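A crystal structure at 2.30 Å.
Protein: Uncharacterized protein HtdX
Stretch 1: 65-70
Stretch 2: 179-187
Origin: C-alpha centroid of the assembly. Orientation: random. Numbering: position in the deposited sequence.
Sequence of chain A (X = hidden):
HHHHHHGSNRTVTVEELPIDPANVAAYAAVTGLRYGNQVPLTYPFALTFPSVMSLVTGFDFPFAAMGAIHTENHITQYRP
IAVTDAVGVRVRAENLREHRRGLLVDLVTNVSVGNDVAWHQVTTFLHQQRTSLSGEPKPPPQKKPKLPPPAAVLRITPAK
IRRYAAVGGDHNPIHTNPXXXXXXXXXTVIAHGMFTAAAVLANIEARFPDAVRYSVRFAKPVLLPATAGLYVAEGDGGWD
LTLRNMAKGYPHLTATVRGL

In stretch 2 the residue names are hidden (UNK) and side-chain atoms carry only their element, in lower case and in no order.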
# COMPACT_ATOMS: atom_id res chain seq x y z
N ALA A 65 0.10 12.31 4.62
CA ALA A 65 0.26 13.77 4.45
C ALA A 65 -0.17 14.07 3.04
O ALA A 65 0.03 13.24 2.09
CB ALA A 65 1.70 14.24 4.69
N MET A 66 -0.77 15.24 2.90
CA MET A 66 -1.42 15.59 1.67
C MET A 66 -0.34 15.61 0.61
O MET A 66 0.75 16.12 0.81
CB MET A 66 -2.13 16.93 1.80
CG MET A 66 -3.28 17.10 0.81
SD MET A 66 -4.09 18.70 1.04
CE MET A 66 -4.54 18.78 2.75
N GLY A 67 -0.59 14.98 -0.50
CA GLY A 67 0.41 15.00 -1.53
C GLY A 67 1.54 13.96 -1.44
O GLY A 67 2.10 13.66 -2.54
N ALA A 68 1.88 13.47 -0.20
CA ALA A 68 2.79 12.33 0.02
C ALA A 68 2.58 11.28 -1.04
O ALA A 68 1.47 11.05 -1.49
CB ALA A 68 2.54 11.66 1.34
N ILE A 69 3.65 10.60 -1.38
CA ILE A 69 3.58 9.60 -2.42
C ILE A 69 4.17 8.34 -1.82
O ILE A 69 5.26 8.38 -1.29
CB ILE A 69 4.39 10.04 -3.65
CG1 ILE A 69 3.84 11.37 -4.19
CG2 ILE A 69 4.42 8.93 -4.72
CD1 ILE A 69 4.69 11.96 -5.35
N HIS A 70 3.41 7.25 -1.90
CA HIS A 70 3.88 5.96 -1.45
C HIS A 70 4.84 5.39 -2.54
O HIS A 70 4.45 5.12 -3.68
CB HIS A 70 2.67 5.06 -1.17
CG HIS A 70 2.98 3.86 -0.37
ND1 HIS A 70 2.02 2.99 0.11
CD2 HIS A 70 4.16 3.37 0.06
CE1 HIS A 70 2.60 2.02 0.78
NE2 HIS A 70 3.90 2.21 0.74
N UNK A 179 -8.90 19.29 -6.63
CA UNK A 179 -8.20 20.49 -6.25
C UNK A 179 -6.96 20.07 -5.43
O UNK A 179 -5.84 20.39 -5.82
c UNK A 179 -9.14 21.48 -5.49
c UNK A 179 -8.35 22.65 -4.94
c UNK A 179 -10.25 22.01 -6.43
c UNK A 179 -11.42 22.70 -5.72
N UNK A 180 -7.15 19.31 -4.36
CA UNK A 180 -6.01 18.75 -3.59
C UNK A 180 -4.95 18.05 -4.48
O UNK A 180 -3.75 18.26 -4.30
c UNK A 180 -6.51 17.77 -2.54
N UNK A 181 -5.40 17.23 -5.44
CA UNK A 181 -4.49 16.53 -6.33
C UNK A 181 -3.64 17.56 -7.11
O UNK A 181 -2.41 17.48 -7.18
c UNK A 181 -5.26 15.63 -7.27
N UNK A 182 -4.33 18.56 -7.64
CA UNK A 182 -3.70 19.56 -8.47
C UNK A 182 -2.68 20.38 -7.68
O UNK A 182 -1.62 20.67 -8.18
c UNK A 182 -4.66 20.52 -11.57
c UNK A 182 -3.55 20.56 -12.61
n UNK A 182 -3.18 21.97 -12.90
c UNK A 182 -4.75 20.48 -9.07
c UNK A 182 -4.25 21.23 -10.28
N UNK A 183 -2.98 20.73 -6.44
CA UNK A 183 -2.06 21.45 -5.56
C UNK A 183 -0.75 20.71 -5.34
O UNK A 183 0.23 21.31 -4.97
c UNK A 183 -4.25 23.37 -5.14
c UNK A 183 -2.71 21.66 -4.19
c UNK A 183 -3.44 22.96 -3.93
c UNK A 183 -4.29 22.88 -2.68
N UNK A 184 -0.78 19.38 -5.51
CA UNK A 184 0.39 18.57 -5.29
C UNK A 184 0.95 17.92 -6.56
O UNK A 184 1.68 16.94 -6.49
c UNK A 184 0.16 17.58 -4.13
c UNK A 184 0.36 19.66 -0.35
c UNK A 184 0.22 18.27 -2.78
c UNK A 184 1.46 18.57 -2.19
c UNK A 184 -0.94 18.74 -2.16
c UNK A 184 1.53 19.24 -0.99
c UNK A 184 -0.87 19.42 -0.95
N UNK A 185 0.63 18.52 -7.70
CA UNK A 185 1.30 18.20 -8.97
C UNK A 185 0.60 17.16 -9.81
O UNK A 185 1.17 16.70 -10.76
N UNK A 186 -0.63 16.76 -9.48
CA UNK A 186 -1.29 15.71 -10.22
C UNK A 186 -2.44 16.25 -11.01
O UNK A 186 -3.23 16.99 -10.46
c UNK A 186 -1.86 14.68 -9.26
c UNK A 186 -0.61 14.23 -7.12
c UNK A 186 0.06 13.09 -9.11
c UNK A 186 -0.80 13.97 -8.48
c UNK A 186 1.04 12.44 -8.40
c UNK A 186 1.20 12.69 -7.05
c UNK A 186 0.35 13.59 -6.42
N UNK A 187 -2.59 15.81 -12.27
CA UNK A 187 -3.66 16.40 -13.10
C UNK A 187 -5.05 15.90 -12.81
O UNK A 187 -5.99 16.51 -13.26
c UNK A 187 -3.24 16.03 -14.52
c UNK A 187 -2.43 14.77 -14.36
c UNK A 187 -1.68 14.95 -13.06

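Position 179 carries four side-chain carbons, forked at the first, with one arm two carbons long. A fork at the beta carbon with unequal arms is the signature of isoleucine, so this is Ile179. It lies in the helix, its side chain does not reach stretch 1, and its backbone O accepts a hydrogen bond from N of position 183 (2.9 Å).

Position 180 has a single carbon, directed toward stretch 1, and its closest partner there is sulfur: the distance from Met66 SD to this CB is 4.4 Å. One carbon and nothing further identifies Ala180. Position 181 also has one carbon, but its CA-to-CB bond points away from stretch 1 and meets nothing on it; this is Ala181. Its role within the stretch is carried by the backbone, for Ala181 O accepts from N of position 184 (3.0 Å) and from N of position 186 (3.0 Å).

At position 182, four carbons in a row end in a nitrogen, an unbranched chain that only lysine provides. Lys182 is exposed and stays clear of stretch 1. Position 183 again shows four carbons, now forked at the second, which separates leucine from the isoleucine pattern seen at 179. Leu183 directs its CA-to-CB bond toward stretch 1, yet its side chain stops short of contact with stretch 1.

Position 184 has one carbon followed by a ring of six carbons, with no oxygen on the ring. That makes it Phe184 rather than tyrosine. Its ring is met over one face by Gly67 CA, 3.5 Å from Phe184 CG, and by Met66 O, 3.7 Å from Phe184 CE1. Met66 CG also comes within 3.8 Å of Phe184 CE2.

Position 185 has no side-chain atoms and is therefore glycine. With phi/psi of 94/10, a beta carbon on Gly185 would be jammed against the preceding carbonyl O. Position 186 repeats the pattern of one carbon and a six-carbon ring: Phe186. Ile69 CD1 lies 4.0 Å from Phe186 CZ, near the plane of the ring and at its edge. At position 187, three carbons close a ring onto the backbone N, which defines Pro187; it does not reach stretch 1.

The contact buries 267 Å² in total and contains no cross-stretch hydrogen bond, so it rests on packing. On stretch 1, Met66 and Gly67, the middle residues of a type II turn from Ala65 to Ala68 closed by Ala68 N to Ala65 O (3.0 Å), meet the Phe184 ring. The absence of a side chain at Gly67 lets the turn press against the aromatic face: its CA sits 4.0 Å from the centroid of the Phe184 ring, 29° off the normal, a CH-pi contact. An ideal CB there would fall 2.3 Å from Phe184 CD1, a clash. Met66 SD approaches the same ring obliquely, 5.1 Å from the Phe184 centroid.

Stretch 2, residues 179-187: IAAKLFGFP
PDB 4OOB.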